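Long-range contacts in serine acetyltransferase (Entamoeba histolytica, PDB 3Q1X), which probably catalyses the O-acetylation of L-serine, a step of cysteine biosynthesis, and is captured here with serine bound: residues Gln11-Tyr16 against Ile56-Ile61; Lys40-Phe45 against Gly129-Ile134; Met90-Lys95 against Tyr136-Val141; Gly240-Gly245 against Ile256-Asp261. One frame throughout, in Å; residues are numbered along the deposited sequence.

Contact 1 of 4, residues Gln11-Tyr16 against Ile56-Ile61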
loop_
_atom_site.group_PDB
_atom_site.type_symbol
_atom_site.label_atom_id
_atom_site.label_comp_id
_atom_site.label_asym_id
_atom_site.label_seq_id
_atom_site.Cartn_x
_atom_site.Cartn_y
_atom_site.Cartn_z
ATOM N N GLN A 11 -6.704 -33.661 10.471
ATOM C CA GLN A 11 -5.342 -33.786 9.935
ATOM C C GLN A 11 -4.480 -32.564 10.273
ATOM O O GLN A 11 -3.368 -32.712 10.777
ATOM C CB GLN A 11 -5.348 -34.055 8.420
ATOM C CG GLN A 11 -3.943 -34.072 7.807
ATOM C CD GLN A 11 -3.882 -34.649 6.402
ATOM O OE1 GLN A 11 -4.901 -34.814 5.729
ATOM N NE2 GLN A 11 -2.665 -34.939 5.943
ATOM N N LEU A 12 -5.014 -31.373 10.007
ATOM C CA LEU A 12 -4.348 -30.109 10.346
ATOM C C LEU A 12 -4.042 -30.001 11.846
ATOM O O LEU A 12 -2.978 -29.509 12.242
ATOM C CB LEU A 12 -5.196 -28.920 9.882
ATOM C CG LEU A 12 -5.292 -28.633 8.377
ATOM C CD1 LEU A 12 -6.348 -27.562 8.105
ATOM C CD2 LEU A 12 -3.955 -28.221 7.769
ATOM N N TYR A 13 -4.964 -30.479 12.677
ATOM C CA TYR A 13 -4.746 -30.464 14.122
ATOM C C TYR A 13 -3.596 -31.379 14.553
ATOM O O TYR A 13 -2.772 -30.995 15.394
ATOM C CB TYR A 13 -6.034 -30.813 14.875
ATOM C CG TYR A 13 -5.874 -30.781 16.378
ATOM C CD1 TYR A 13 -5.720 -29.572 17.057
ATOM C CD2 TYR A 13 -5.868 -31.963 17.120
ATOM C CE1 TYR A 13 -5.565 -29.539 18.441
ATOM C CE2 TYR A 13 -5.717 -31.941 18.502
ATOM C CZ TYR A 13 -5.567 -30.726 19.155
ATOM O OH TYR A 13 -5.416 -30.702 20.520
ATOM N N GLU A 14 -3.555 -32.582 13.979
ATOM C CA GLU A 14 -2.491 -33.552 14.244
ATOM C C GLU A 14 -1.130 -33.033 13.780
ATOM O O GLU A 14 -0.110 -33.264 14.439
ATOM C CB GLU A 14 -2.812 -34.895 13.577
ATOM C CG GLU A 14 -3.866 -35.730 14.313
ATOM C CD GLU A 14 -3.417 -36.173 15.703
ATOM O OE1 GLU A 14 -2.353 -36.822 15.818
ATOM O OE2 GLU A 14 -4.131 -35.874 16.685
ATOM N N MET A 15 -1.123 -32.333 12.647
ATOM C CA MET A 15 0.086 -31.678 12.151
ATOM C C MET A 15 0.543 -30.601 13.129
ATOM O O MET A 15 1.726 -30.520 13.455
ATOM C CB MET A 15 -0.153 -31.076 10.768
ATOM C CG MET A 15 -0.266 -32.120 9.668
ATOM S SD MET A 15 -1.089 -31.458 8.217
ATOM C CE MET A 15 0.297 -30.779 7.327
ATOM N N TYR A 16 -0.406 -29.791 13.601
ATOM C CA TYR A 16 -0.137 -28.772 14.618
ATOM C C TYR A 16 0.525 -29.390 15.858
ATOM O O TYR A 16 1.547 -28.896 16.326
ATOM C CB TYR A 16 -1.430 -28.023 14.966
ATOM C CG TYR A 16 -1.442 -27.305 16.306
ATOM C CD1 TYR A 16 -0.907 -26.021 16.447
ATOM C CD2 TYR A 16 -2.022 -27.903 17.428
ATOM C CE1 TYR A 16 -0.929 -25.362 17.686
ATOM C CE2 TYR A 16 -2.051 -27.256 18.664
ATOM C CZ TYR A 16 -1.506 -25.988 18.788
ATOM O OH TYR A 16 -1.541 -25.354 20.012
ATOM N N ILE A 56 -7.614 -23.592 21.631
ATOM C CA ILE A 56 -7.123 -24.451 20.531
ATOM C C ILE A 56 -7.328 -25.959 20.807
ATOM O O ILE A 56 -6.683 -26.521 21.697
ATOM C CB ILE A 56 -5.635 -24.129 20.198
ATOM C CG1 ILE A 56 -5.490 -22.643 19.843
ATOM C CG2 ILE A 56 -5.127 -25.015 19.062
ATOM C CD1 ILE A 56 -4.181 -22.013 20.270
ATOM N N THR A 57 -8.200 -26.610 20.026
ATOM C CA THR A 57 -8.771 -27.926 20.404
ATOM C C THR A 57 -8.984 -29.014 19.320
ATOM O O THR A 57 -9.190 -30.181 19.662
ATOM C CB THR A 57 -10.145 -27.737 21.104
ATOM O OG1 THR A 57 -10.944 -26.817 20.347
ATOM C CG2 THR A 57 -9.976 -27.215 22.536
ATOM N N GLU A 58 -8.914 -28.630 18.043
ATOM C CA GLU A 58 -9.437 -29.393 16.873
ATOM C C GLU A 58 -10.851 -28.940 16.526
ATOM O O GLU A 58 -11.119 -28.575 15.380
ATOM C CB GLU A 58 -9.390 -30.933 16.991
ATOM C CG GLU A 58 -10.106 -31.623 15.797
ATOM C CD GLU A 58 -9.861 -33.126 15.649
ATOM O OE1 GLU A 58 -8.812 -33.632 16.094
ATOM O OE2 GLU A 58 -10.726 -33.801 15.048
ATOM N N SER A 59 -11.748 -28.968 17.511
ATOM C CA SER A 59 -13.103 -28.453 17.328
ATOM C C SER A 59 -13.074 -26.982 16.930
ATOM O O SER A 59 -13.860 -26.555 16.088
ATOM C CB SER A 59 -13.955 -28.639 18.587
ATOM O OG SER A 59 -15.237 -28.054 18.408
ATOM N N HIS A 60 -12.160 -26.216 17.521
ATOM C CA HIS A 60 -12.054 -24.800 17.176
ATOM C C HIS A 60 -11.413 -24.580 15.800
ATOM O O HIS A 60 -11.825 -23.675 15.075
ATOM C CB HIS A 60 -11.337 -23.995 18.264
ATOM C CG HIS A 60 -11.913 -22.624 18.476
ATOM N ND1 HIS A 60 -12.390 -21.843 17.442
ATOM C CD2 HIS A 60 -12.071 -21.889 19.603
ATOM C CE1 HIS A 60 -12.829 -20.695 17.925
ATOM N NE2 HIS A 60 -12.639 -20.693 19.233
ATOM N N ILE A 61 -10.427 -25.408 15.442
ATOM C CA ILE A 61 -9.857 -25.386 14.086
ATOM C C ILE A 61 -10.944 -25.700 13.050
ATOM O O ILE A 61 -11.073 -24.990 12.043
ATOM C CB ILE A 61 -8.636 -26.339 13.915
ATOM C CG1 ILE A 61 -7.441 -25.840 14.738
ATOM C CG2 ILE A 61 -8.237 -26.451 12.435
ATOM C CD1 ILE A 61 -6.194 -26.714 14.640
#

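Contact 2 of 4, residues Lys40-Phe45 against Gly129-Ile134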
loop_
_atom_site.group_PDB
_atom_site.type_symbol
_atom_site.label_atom_id
_atom_site.label_comp_id
_atom_site.label_asym_id
_atom_site.label_seq_id
_atom_site.Cartn_x
_atom_site.Cartn_y
_atom_site.Cartn_z
ATOM N N LYS A 40 -9.042 -15.757 8.883
ATOM C CA LYS A 40 -9.396 -17.163 9.051
ATOM C C LYS A 40 -8.211 -18.099 8.846
ATOM O O LYS A 40 -7.980 -18.982 9.664
ATOM C CB LYS A 40 -10.582 -17.543 8.155
ATOM C CG LYS A 40 -11.928 -16.957 8.610
ATOM C CD LYS A 40 -12.047 -16.986 10.129
ATOM C CE LYS A 40 -13.388 -16.480 10.625
ATOM N NZ LYS A 40 -13.259 -16.049 12.045
ATOM N N LEU A 41 -7.447 -17.892 7.774
ATOM C CA LEU A 41 -6.336 -18.782 7.455
ATOM C C LEU A 41 -5.205 -18.683 8.481
ATOM O O LEU A 41 -4.533 -19.682 8.764
ATOM C CB LEU A 41 -5.813 -18.540 6.039
ATOM C CG LEU A 41 -6.672 -18.996 4.855
ATOM C CD1 LEU A 41 -6.224 -18.320 3.572
ATOM C CD2 LEU A 41 -6.632 -20.513 4.702
ATOM N N ARG A 42 -5.017 -17.486 9.039
ATOM C CA ARG A 42 -4.059 -17.281 10.137
ATOM C C ARG A 42 -4.384 -18.197 11.333
ATOM O O ARG A 42 -3.495 -18.852 11.876
ATOM C CB ARG A 42 -3.963 -15.790 10.542
ATOM C CG ARG A 42 -3.380 -14.881 9.429
ATOM C CD ARG A 42 -2.537 -13.661 9.853
ATOM N NE ARG A 42 -3.279 -12.616 10.547
ATOM C CZ ARG A 42 -2.934 -11.324 10.654
ATOM N NH1 ARG A 42 -1.856 -10.802 10.059
ATOM N NH2 ARG A 42 -3.710 -10.525 11.356
ATOM N N LYS A 43 -5.664 -18.260 11.704
ATOM C CA LYS A 43 -6.126 -19.072 12.836
ATOM C C LYS A 43 -6.000 -20.562 12.552
ATOM O O LYS A 43 -5.588 -21.340 13.422
ATOM C CB LYS A 43 -7.575 -18.727 13.204
ATOM C CG LYS A 43 -7.715 -17.386 13.910
ATOM C CD LYS A 43 -9.135 -17.113 14.379
ATOM C CE LYS A 43 -9.143 -15.954 15.365
ATOM N NZ LYS A 43 -10.475 -15.308 15.477
ATOM N N ILE A 44 -6.347 -20.945 11.325
ATOM C CA ILE A 44 -6.335 -22.340 10.884
ATOM C C ILE A 44 -4.922 -22.927 10.834
ATOM O O ILE A 44 -4.677 -24.025 11.345
ATOM C CB ILE A 44 -7.012 -22.471 9.494
ATOM C CG1 ILE A 44 -8.488 -22.037 9.572
ATOM C CG2 ILE A 44 -6.867 -23.890 8.941
ATOM C CD1 ILE A 44 -9.151 -21.781 8.220
ATOM N N PHE A 45 -4.000 -22.194 10.214
ATOM C CA PHE A 45 -2.627 -22.666 10.035
ATOM C C PHE A 45 -1.714 -22.449 11.235
ATOM O O PHE A 45 -0.844 -23.276 11.491
ATOM C CB PHE A 45 -1.985 -22.040 8.793
ATOM C CG PHE A 45 -2.535 -22.554 7.489
ATOM C CD1 PHE A 45 -2.724 -23.920 7.272
ATOM C CD2 PHE A 45 -2.830 -21.667 6.459
ATOM C CE1 PHE A 45 -3.229 -24.387 6.051
ATOM C CE2 PHE A 45 -3.318 -22.121 5.234
ATOM C CZ PHE A 45 -3.520 -23.483 5.029
ATOM N N GLY A 129 5.121 -10.170 3.341
ATOM C CA GLY A 129 5.388 -11.234 2.367
ATOM C C GLY A 129 4.733 -12.546 2.777
ATOM O O GLY A 129 4.193 -13.261 1.932
ATOM N N PHE A 130 4.755 -12.845 4.077
ATOM C CA PHE A 130 4.162 -14.091 4.574
ATOM C C PHE A 130 2.627 -14.064 4.605
ATOM O O PHE A 130 1.986 -15.049 4.248
ATOM C CB PHE A 130 4.749 -14.515 5.917
ATOM C CG PHE A 130 4.321 -15.894 6.329
ATOM C CD1 PHE A 130 4.757 -17.009 5.615
ATOM C CD2 PHE A 130 3.440 -16.073 7.389
ATOM C CE1 PHE A 130 4.338 -18.289 5.968
ATOM C CE2 PHE A 130 3.026 -17.354 7.761
ATOM C CZ PHE A 130 3.466 -18.458 7.046
ATOM N N GLN A 131 2.048 -12.924 4.983
ATOM C CA GLN A 131 0.591 -12.772 4.936
ATOM C C GLN A 131 0.074 -12.981 3.515
ATOM O O GLN A 131 -0.924 -13.663 3.289
ATOM C CB GLN A 131 0.160 -11.400 5.460
ATOM C CG GLN A 131 0.811 -10.991 6.787
ATOM C CD GLN A 131 0.657 -12.049 7.870
ATOM O OE1 GLN A 131 -0.451 -12.530 8.124
ATOM N NE2 GLN A 131 1.763 -12.424 8.508
ATOM N N ALA A 132 0.804 -12.418 2.556
ATOM C CA ALA A 132 0.456 -12.513 1.145
ATOM C C ALA A 132 0.503 -13.966 0.666
ATOM O O ALA A 132 -0.418 -14.438 0.012
ATOM C CB ALA A 132 1.414 -11.672 0.330
ATOM N N VAL A 133 1.583 -14.666 1.005
ATOM C CA VAL A 133 1.765 -16.043 0.544
ATOM C C VAL A 133 0.725 -17.005 1.116
ATOM O O VAL A 133 0.301 -17.911 0.407
ATOM C CB VAL A 133 3.230 -16.569 0.727
ATOM C CG1 VAL A 133 4.202 -15.748 -0.110
ATOM C CG2 VAL A 133 3.644 -16.600 2.163
ATOM N N ILE A 134 0.308 -16.784 2.370
ATOM C CA ILE A 134 -0.782 -17.541 2.998
ATOM C C ILE A 134 -2.043 -17.507 2.145
ATOM O O ILE A 134 -2.651 -18.539 1.868
ATOM C CB ILE A 134 -1.139 -16.992 4.401
ATOM C CG1 ILE A 134 -0.042 -17.286 5.424
ATOM C CG2 ILE A 134 -2.454 -17.564 4.893
ATOM C CD1 ILE A 134 -0.301 -16.649 6.801
#

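Contact 3 of 4, residues Met90-Lys95 against Tyr136-Val141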
loop_
_atom_site.group_PDB
_atom_site.type_symbol
_atom_site.label_atom_id
_atom_site.label_comp_id
_atom_site.label_asym_id
_atom_site.label_seq_id
_atom_site.Cartn_x
_atom_site.Cartn_y
_atom_site.Cartn_z
ATOM N N MET A 90 -14.058 -27.890 -2.222
ATOM C CA MET A 90 -13.592 -29.243 -1.919
ATOM C C MET A 90 -12.115 -29.393 -2.302
ATOM O O MET A 90 -11.351 -30.011 -1.564
ATOM C CB MET A 90 -14.462 -30.309 -2.600
ATOM C CG MET A 90 -15.862 -30.470 -1.980
ATOM S SD MET A 90 -15.936 -31.001 -0.255
ATOM C CE MET A 90 -15.905 -32.776 -0.441
ATOM N N ALA A 91 -11.724 -28.785 -3.427
ATOM C CA ALA A 91 -10.326 -28.743 -3.873
ATOM C C ALA A 91 -9.405 -27.968 -2.934
ATOM O O ALA A 91 -8.275 -28.395 -2.674
ATOM C CB ALA A 91 -10.230 -28.185 -5.255
ATOM N N ILE A 92 -9.867 -26.823 -2.438
ATOM C CA ILE A 92 -9.122 -26.094 -1.403
ATOM C C ILE A 92 -8.920 -26.974 -0.161
ATOM O O ILE A 92 -7.787 -27.182 0.295
ATOM C CB ILE A 92 -9.823 -24.771 -0.982
ATOM C CG1 ILE A 92 -9.825 -23.764 -2.129
ATOM C CG2 ILE A 92 -9.116 -24.147 0.210
ATOM C CD1 ILE A 92 -10.859 -22.658 -1.981
ATOM N N LEU A 93 -10.025 -27.493 0.375
ATOM C CA LEU A 93 -9.969 -28.369 1.542
ATOM C C LEU A 93 -8.958 -29.504 1.355
ATOM O O LEU A 93 -8.098 -29.721 2.223
ATOM C CB LEU A 93 -11.367 -28.903 1.892
ATOM C CG LEU A 93 -12.301 -27.930 2.623
ATOM C CD1 LEU A 93 -13.746 -28.398 2.532
ATOM C CD2 LEU A 93 -11.880 -27.725 4.082
ATOM N N GLU A 94 -9.047 -30.190 0.215
ATOM C CA GLU A 94 -8.102 -31.247 -0.165
ATOM C C GLU A 94 -6.635 -30.840 -0.016
ATOM O O GLU A 94 -5.832 -31.605 0.521
ATOM C CB GLU A 94 -8.361 -31.687 -1.603
ATOM C CG GLU A 94 -7.587 -32.930 -2.020
ATOM C CD GLU A 94 -7.667 -33.211 -3.513
ATOM O OE1 GLU A 94 -8.546 -32.639 -4.204
ATOM O OE2 GLU A 94 -6.848 -34.014 -4.005
ATOM N N LYS A 95 -6.308 -29.632 -0.481
ATOM C CA LYS A 95 -4.929 -29.138 -0.500
ATOM C C LYS A 95 -4.442 -28.503 0.803
ATOM O O LYS A 95 -3.261 -28.193 0.918
ATOM C CB LYS A 95 -4.753 -28.118 -1.637
ATOM C CG LYS A 95 -4.820 -28.701 -3.038
ATOM C CD LYS A 95 -3.478 -29.268 -3.491
ATOM C CE LYS A 95 -3.642 -29.992 -4.812
ATOM N NZ LYS A 95 -4.342 -31.302 -4.646
ATOM N N TYR A 136 -2.229 -16.253 -1.037
ATOM C CA TYR A 136 -1.893 -16.718 -2.384
ATOM C C TYR A 136 -2.026 -18.241 -2.561
ATOM O O TYR A 136 -2.534 -18.715 -3.586
ATOM C CB TYR A 136 -0.481 -16.297 -2.823
ATOM C CG TYR A 136 0.052 -17.242 -3.885
ATOM C CD1 TYR A 136 -0.368 -17.141 -5.217
ATOM C CD2 TYR A 136 0.903 -18.298 -3.539
ATOM C CE1 TYR A 136 0.079 -18.058 -6.184
ATOM C CE2 TYR A 136 1.346 -19.215 -4.495
ATOM C CZ TYR A 136 0.931 -19.089 -5.808
ATOM O OH TYR A 136 1.370 -20.000 -6.746
ATOM N N ARG A 137 -1.564 -19.003 -1.575
ATOM C CA ARG A 137 -1.524 -20.448 -1.750
ATOM C C ARG A 137 -2.932 -21.031 -1.840
ATOM O O ARG A 137 -3.169 -22.026 -2.546
ATOM C CB ARG A 137 -0.655 -21.111 -0.676
ATOM C CG ARG A 137 0.827 -20.748 -0.864
ATOM C CD ARG A 137 1.782 -21.812 -0.336
ATOM N NE ARG A 137 3.177 -21.365 -0.409
ATOM C CZ ARG A 137 3.924 -21.415 -1.511
ATOM N NH1 ARG A 137 3.422 -21.910 -2.646
ATOM N NH2 ARG A 137 5.175 -20.986 -1.475
ATOM N N ILE A 138 -3.876 -20.379 -1.166
ATOM C CA ILE A 138 -5.278 -20.776 -1.277
ATOM C C ILE A 138 -5.907 -20.248 -2.572
ATOM O O ILE A 138 -6.544 -21.013 -3.299
ATOM C CB ILE A 138 -6.085 -20.418 -0.007
ATOM C CG1 ILE A 138 -5.818 -21.460 1.099
ATOM C CG2 ILE A 138 -7.579 -20.331 -0.311
ATOM C CD1 ILE A 138 -4.467 -21.345 1.791
ATOM N N ALA A 139 -5.697 -18.963 -2.876
ATOM C CA ALA A 139 -6.184 -18.366 -4.130
ATOM C C ALA A 139 -5.754 -19.155 -5.375
ATOM O O ALA A 139 -6.527 -19.301 -6.337
ATOM C CB ALA A 139 -5.746 -16.915 -4.235
ATOM N N HIS A 140 -4.525 -19.667 -5.361
ATOM C CA HIS A 140 -4.025 -20.487 -6.462
ATOM C C HIS A 140 -4.811 -21.788 -6.673
ATOM O O HIS A 140 -5.007 -22.207 -7.820
ATOM C CB HIS A 140 -2.525 -20.773 -6.313
ATOM C CG HIS A 140 -1.933 -21.484 -7.490
ATOM N ND1 HIS A 140 -1.890 -20.931 -8.750
ATOM C CD2 HIS A 140 -1.381 -22.716 -7.600
ATOM C CE1 HIS A 140 -1.333 -21.789 -9.586
ATOM N NE2 HIS A 140 -1.006 -22.876 -8.912
ATOM N N VAL A 141 -5.281 -22.411 -5.587
ATOM C CA VAL A 141 -6.106 -23.635 -5.716
ATOM C C VAL A 141 -7.427 -23.334 -6.440
ATOM O O VAL A 141 -7.877 -24.115 -7.285
ATOM C CB VAL A 141 -6.337 -24.350 -4.359
ATOM C CG1 VAL A 141 -7.141 -25.626 -4.553
ATOM C CG2 VAL A 141 -5.010 -24.695 -3.715
#

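Contact 4 of 4, residues Gly240-Gly245 against Ile256-Asp261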
loop_
_atom_site.group_PDB
_atom_site.type_symbol
_atom_site.label_atom_id
_atom_site.label_comp_id
_atom_site.label_asym_id
_atom_site.label_seq_id
_atom_site.Cartn_x
_atom_site.Cartn_y
_atom_site.Cartn_z
ATOM N N GLY A 240 8.364 -10.582 -19.698
ATOM C CA GLY A 240 8.140 -11.390 -20.890
ATOM C C GLY A 240 8.199 -12.881 -20.635
ATOM O O GLY A 240 8.555 -13.328 -19.536
ATOM N N ASN A 241 7.848 -13.649 -21.663
ATOM C CA ASN A 241 7.896 -15.102 -21.602
ATOM C C ASN A 241 9.347 -15.561 -21.744
ATOM O O ASN A 241 9.762 -16.066 -22.791
ATOM C CB ASN A 241 7.009 -15.714 -22.698
ATOM C CG ASN A 241 7.005 -17.243 -22.670
ATOM O OD1 ASN A 241 7.434 -17.869 -21.694
ATOM N ND2 ASN A 241 6.521 -17.848 -23.753
ATOM N N ILE A 242 10.107 -15.372 -20.672
ATOM C CA ILE A 242 11.538 -15.651 -20.658
ATOM C C ILE A 242 11.857 -16.642 -19.545
ATOM O O ILE A 242 11.065 -16.816 -18.616
ATOM C CB ILE A 242 12.370 -14.354 -20.478
ATOM C CG1 ILE A 242 11.970 -13.625 -19.184
ATOM C CG2 ILE A 242 12.231 -13.452 -21.717
ATOM C CD1 ILE A 242 12.879 -12.477 -18.807
ATOM N N ILE A 243 13.016 -17.288 -19.641
ATOM C CA ILE A 243 13.424 -18.271 -18.645
ATOM C C ILE A 243 14.647 -17.790 -17.877
ATOM O O ILE A 243 15.681 -17.458 -18.467
ATOM C CB ILE A 243 13.677 -19.675 -19.274
ATOM C CG1 ILE A 243 12.365 -20.254 -19.812
ATOM C CG2 ILE A 243 14.287 -20.630 -18.252
ATOM C CD1 ILE A 243 12.530 -21.407 -20.774
ATOM N N VAL A 244 14.497 -17.727 -16.558
ATOM C CA VAL A 244 15.614 -17.498 -15.656
ATOM C C VAL A 244 16.000 -18.843 -15.032
ATOM O O VAL A 244 15.155 -19.560 -14.475
ATOM C CB VAL A 244 15.274 -16.448 -14.563
ATOM C CG1 VAL A 244 16.461 -16.229 -13.641
ATOM C CG2 VAL A 244 14.844 -15.126 -15.195
ATOM N N GLY A 245 17.276 -19.194 -15.151
ATOM C CA GLY A 245 17.771 -20.477 -14.662
ATOM C C GLY A 245 17.886 -20.526 -13.151
ATOM O O GLY A 245 17.541 -19.561 -12.462
ATOM N N ILE A 256 15.448 -6.871 -17.188
ATOM C CA ILE A 256 15.712 -8.176 -17.810
ATOM C C ILE A 256 14.629 -8.588 -18.812
ATOM O O ILE A 256 13.457 -8.761 -18.464
ATOM C CB ILE A 256 16.016 -9.273 -16.751
ATOM C CG1 ILE A 256 17.337 -8.937 -16.045
ATOM C CG2 ILE A 256 16.086 -10.655 -17.398
ATOM C CD1 ILE A 256 17.669 -9.804 -14.856
ATOM N N ASP A 257 15.070 -8.749 -20.057
ATOM C CA ASP A 257 14.214 -8.829 -21.231
ATOM C C ASP A 257 14.374 -10.165 -21.951
ATOM O O ASP A 257 13.595 -10.498 -22.851
ATOM C CB ASP A 257 14.639 -7.716 -22.195
ATOM C CG ASP A 257 13.472 -6.941 -22.762
ATOM O OD1 ASP A 257 12.303 -7.337 -22.545
ATOM O OD2 ASP A 257 13.731 -5.910 -23.419
ATOM N N ARG A 258 15.403 -10.913 -21.563
ATOM C CA ARG A 258 15.776 -12.139 -22.258
ATOM C C ARG A 258 16.179 -13.208 -21.250
ATOM O O ARG A 258 16.414 -12.909 -20.075
ATOM C CB ARG A 258 16.919 -11.847 -23.251
ATOM C CG ARG A 258 17.249 -12.958 -24.277
ATOM C CD ARG A 258 16.050 -13.342 -25.153
ATOM N NE ARG A 258 15.438 -14.611 -24.745
ATOM C CZ ARG A 258 14.234 -15.032 -25.134
ATOM N NH1 ARG A 258 13.480 -14.289 -25.939
ATOM N NH2 ARG A 258 13.774 -16.203 -24.711
ATOM N N ASP A 259 16.251 -14.454 -21.719
ATOM C CA ASP A 259 16.719 -15.581 -20.915
ATOM C C ASP A 259 18.008 -15.266 -20.169
ATOM O O ASP A 259 18.900 -14.588 -20.691
ATOM C CB ASP A 259 16.929 -16.823 -21.792
ATOM C CG ASP A 259 15.622 -17.437 -22.278
ATOM O OD1 ASP A 259 14.532 -16.891 -21.994
ATOM O OD2 ASP A 259 15.685 -18.485 -22.956
ATOM N N VAL A 260 18.078 -15.746 -18.933
ATOM C CA VAL A 260 19.288 -15.668 -18.128
ATOM C C VAL A 260 19.625 -17.085 -17.688
ATOM O O VAL A 260 18.824 -17.744 -17.021
ATOM C CB VAL A 260 19.116 -14.742 -16.902
ATOM C CG1 VAL A 260 20.380 -14.739 -16.048
ATOM C CG2 VAL A 260 18.766 -13.325 -17.342
ATOM N N ASP A 261 20.807 -17.553 -18.081
ATOM C CA ASP A 261 21.214 -18.928 -17.818
ATOM C C ASP A 261 21.562 -19.169 -16.352
ATOM O O ASP A 261 21.905 -18.238 -15.621
ATOM C CB ASP A 261 22.374 -19.335 -18.733
ATOM C CG ASP A 261 21.984 -19.349 -20.204
ATOM O OD1 ASP A 261 20.770 -19.402 -20.517
ATOM O OD2 ASP A 261 22.900 -19.313 -21.052
#

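Contact 1 of 4, residues Gln11-Tyr16 against Ile56-Ile61
The start of helix 59-79 packs against helix 2-18 through the ring of Tyr13, which lies against the turn Thr57-Glu58 with one face. That turn begins the helix: Glu58 occupies the N-cap position, and Thr57 OG1 accepts from His60 N at 3.1 Å in an ST motif. CG of Tyr13 is anti to the backbone N (chi1 -179°), pointing the ring out from helix 2-18; its CD1 comes to 3.5 Å from Glu58 N. Glu58 CB makes a CH-pi contact, 3.8 Å from the ring centroid and displaced toward the rim, while Thr57 O lies over the same face. At the ring edge, in plane, Ile61 CD1 meets Tyr13 CD1 at 3.8 Å. The second tyrosine touches near its tip, Tyr16 OH lying 3.7 Å from Ile56 CG2 as the two side chains cross at about a right angle. No hydrogen bond spans the segments, and the polar ends are held by others: Glu58 OE1 by His10 ND1, Tyr16 OH by Asp48 OD1. This surface contact is bordered by helix 47-50, whose Pro47 touches both Tyr16 and Ile56, while Gln11 and Met15 of helix 2-18 pack on helix 82-113.

Contact 2 of 4, residues Lys40-Phe45 against Gly129-Ile134
Helices 36-45 and 128-144 meet through segments 40-45 and 129-134, whose axes approach to 10.8 Å and are inclined at 90°; Leu41 and Ile134 are closest in backbone, their CA atoms 7.2 Å apart. Methyl CG2 of Ile134 sits 3.7 Å from Leu41 CB, the two side chains sliding past each other in opposite directions. The same Ile134 CG2 reaches the edge of the Phe45 ring, 4.4 Å from CD2. Beside this apolar patch lies one polar link: Arg42 NH1 donates to Gln131 OE1 at 3.0 Å, nearly straight (167°), with the acceptor in the guanidinium plane but the donor well above the carbonyl plane. Arg42 CD presses on the same oxygen, 2.9 Å from OE1. A bend at chi2 (-52°) turns Gln131 CD toward Arg42. NE2 is held by Ile124 O and Tyr127 O, which fixes the rotation of the amide. Leu41 continues onto Leu68 of helix 59-79, while Phe45 packs against Leu96, Lys100 and Leu103 of helix 82-113.

Contact 3 of 4, residues Met90-Lys95 against Tyr136-Val141
Ala91 O accepts a hydrogen bond from the backbone N of Lys95, 3.2 Å away within helix 82-113, and methyl CG1 of Val141 packs against it from helix 128-144, 3.5 Å from the oxygen. The short segments run closer to antiparallel than parallel, at 134°, with their axes 9.5 Å apart. Val141 carries most of the contact from its side. Its CG1, anti to the backbone N (chi1 -178°), touches the carbonyl as well as Ala91 CB and Ile92 CG1, whereas the other branch, CG2, lies 4.0 Å from Lys95 CB. Lys95 thus contributes the base of its chain, and its end leads away from the other helix. Further along, Ile92 CG2 meets Ile138 CG2 at 4.1 Å, the two side chains crossing at about a right angle. Ile138 also packs on Leu96 and Ile99 of helix 82-113, which extends the apolar seam along that helix. Beyond the segments the same two helices are also joined by a salt bridge, Arg137 NE to Asp106 OD2 of helix 82-113, while Arg137 NH1 and NH2 bond to Ile172 O and Lys173 O. Within the two segments the contact is van der Waals packing of Val141, Ile138 and Ile92 with Ala91 and the base of Lys95, and the Ala91 carbonyl has its polar demand met inside its own helix rather than by the helix that packs on it.

Contact 4 of 4, residues Gly240-Gly245 against Ile256-Asp261
The guanidinium of Arg258 carries Ile242 CG2 over the centre of one face, 4.2 Å above the plane, and has the Asp259 carboxylate at its edge, with Asp259 CG in plane. Arg258 NH2 forms a salt bridge with Asp259 OD1 at 2.9 Å, although the hydrogen bond within it is bent and weak. The same oxygen accepts from Ile243 N at 2.8 Å in an almost straight bond (171°), the N-H arriving from above the carboxylate plane. Asp259 OD1 is therefore shared by a backbone donor of one segment and an arginine of its own. Beyond it the backbones join in parallel register. Val260 N donates to Ile243 O at 3.0 Å and Val260 O accepts from Gly245 N at 2.8 Å, so that Val260 is bonded to the residues before and after Val244, the usual pattern of a parallel bridge. Such pairing is how successive coils of the left-handed beta-helix stack in this hexapeptide-repeat protein; on its other side Val244 bonds to Thr225 and Gly227 of the preceding coil. In the interior, Ile242 CD1 packs 3.9 Å from Ile256 CG2. In Ile242, CG1 sits between the backbone N and the carbonyl carbon (chi1 57°), which puts CG2 beside the backbone N, 3.4 Å from Asp257 O. Ile256 and Val244 both also touch Val238 of strand 237-239.

From the N terminus, contact 1 closes the first loop, bringing the start of helix 59-79 back to helix 2-18. Helix 36-45 lies within that loop but pairs far ahead with helix 128-144, so contact 2 crosses contact 1. Contact 3 crosses contact 2: it opens in helix 82-113 and closes on helix 128-144, shared by contacts 2 and 3. Contacts 1 and 3 follow in series. Leu12 packing on Ile44 joins contacts 1 and 2, and Ile138 packing on Leu41 and Phe45 joins contacts 2 and 3, linking the three within the helical part of the chain. Contact 4 comes last, its centre about 43 Å from that of contact 1, and ties neighbouring coils of the beta-helix.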